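PDB 5NMU: Cbs-cp12 from Microcystis aeruginosa PCC 7806, which probably acts in the redox regulation of photosynthesis, as a hexameric fusion of paired CBS domains with a CP12 domain. Local coordinates for residues A22-A25 with D26-L30. Numbering follows the deposited sequence.
Sequences ATVA and DAVKL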
loop_
_atom_site.group_PDB
_atom_site.type_symbol
_atom_site.label_atom_id
_atom_site.label_comp_id
_atom_site.label_asym_id
_atom_site.label_seq_id
_atom_site.Cartn_x
_atom_site.Cartn_y
_atom_site.Cartn_z
ATOM N N ALA A 22 15.976 -16.922 19.007
ATOM C CA ALA A 22 15.317 -18.217 18.999
ATOM C C ALA A 22 14.892 -18.543 17.578
ATOM O O ALA A 22 14.734 -17.639 16.731
ATOM C CB ALA A 22 14.098 -18.214 19.885
ATOM N N THR A 23 14.653 -19.824 17.340
ATOM C CA THR A 23 14.264 -20.286 15.996
ATOM C C THR A 23 12.775 -20.008 15.848
ATOM O O THR A 23 12.031 -20.001 16.866
ATOM C CB THR A 23 14.499 -21.793 15.815
ATOM O OG1 THR A 23 13.669 -22.530 16.729
ATOM C CG2 THR A 23 15.986 -22.159 16.047
ATOM N N VAL A 24 12.330 -19.857 14.604
ATOM C CA VAL A 24 10.922 -19.687 14.326
ATOM C C VAL A 24 10.156 -20.941 14.830
ATOM O O VAL A 24 9.046 -20.841 15.355
ATOM C CB VAL A 24 10.707 -19.328 12.827
ATOM C CG1 VAL A 24 9.233 -19.337 12.401
ATOM C CG2 VAL A 24 11.358 -17.994 12.503
ATOM N N ALA A 25 10.755 -22.124 14.697
ATOM C CA ALA A 25 10.190 -23.340 15.273
ATOM C C ALA A 25 9.920 -23.245 16.774
ATOM O O ALA A 25 8.890 -23.753 17.263
ATOM C CB ALA A 25 11.110 -24.558 14.980
ATOM N N ASP A 26 10.853 -22.659 17.518
ATOM C CA ASP A 26 10.669 -22.444 18.971
ATOM C C ASP A 26 9.480 -21.546 19.189
ATOM O O ASP A 26 8.638 -21.805 20.041
ATOM C CB ASP A 26 11.926 -21.831 19.645
ATOM C CG ASP A 26 13.085 -22.834 19.829
ATOM O OD1 ASP A 26 12.892 -24.067 19.682
ATOM O OD2 ASP A 26 14.224 -22.368 20.132
ATOM N N ALA A 27 9.401 -20.474 18.409
ATOM C CA ALA A 27 8.293 -19.531 18.547
ATOM C C ALA A 27 6.988 -20.256 18.291
ATOM O O ALA A 27 6.017 -20.047 19.023
ATOM C CB ALA A 27 8.441 -18.352 17.600
ATOM N N VAL A 28 6.974 -21.127 17.265
ATOM C CA VAL A 28 5.753 -21.800 16.868
ATOM C C VAL A 28 5.282 -22.742 17.953
ATOM O O VAL A 28 4.089 -22.801 18.245
ATOM C CB VAL A 28 5.912 -22.522 15.516
ATOM C CG1 VAL A 28 4.726 -23.403 15.217
ATOM C CG2 VAL A 28 6.038 -21.479 14.412
ATOM N N LYS A 29 6.217 -23.476 18.545
ATOM C CA LYS A 29 5.883 -24.419 19.574
ATOM C C LYS A 29 5.294 -23.714 20.797
ATOM O O LYS A 29 4.335 -24.173 21.398
ATOM C CB LYS A 29 7.136 -25.198 19.975
ATOM C CG LYS A 29 6.987 -25.971 21.286
ATOM C CD LYS A 29 7.921 -27.179 21.364
ATOM C CE LYS A 29 9.360 -26.755 21.142
ATOM N NZ LYS A 29 10.302 -27.784 21.656
ATOM N N LEU A 30 5.927 -22.621 21.180
ATOM C CA LEU A 30 5.433 -21.790 22.266
ATOM C C LEU A 30 4.017 -21.290 21.940
ATOM O O LEU A 30 3.105 -21.382 22.774
ATOM C CB LEU A 30 6.425 -20.648 22.544
ATOM C CG LEU A 30 6.287 -19.868 23.845
ATOM C CD1 LEU A 30 6.483 -20.732 25.098
ATOM C CD2 LEU A 30 7.291 -18.697 23.871
#
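T23 and D26 meet where helix 24-34 begins, and their pairing illustrates how a side chain can cap a helix start. The threonine hydroxyl OG1 sits between its own backbone N and carbonyl carbon (chi1 63°), which turns it toward the first turn, where it accepts from D26 N at 2.9 Å. The two side chains cross obliquely, bringing T23 OG1 to 3.2 Å from D26 CG, yet neither carboxylate oxygen is hydrogen-bonded to it. With an alanine here, the amide of D26 would probably be left without its side-chain acceptor at the helix start.

Behind the cap the backbone takes over: A27 N donates a hydrogen bond to T23 O at 3.1 Å, and V28 N to V24 O at 2.8 Å. One turn apart on the buried side, V24 and V28 touch through their methyls, V24 CG1 lying 4.3 Å from V28 CG2. These valines also pack on V62 and I58 of helix 55-63, respectively, while A27 rests on L39 of strand 38-41. T23 thus forms a classic N-cap, here opening the helix of the beta-alpha-beta unit in a CBS domain.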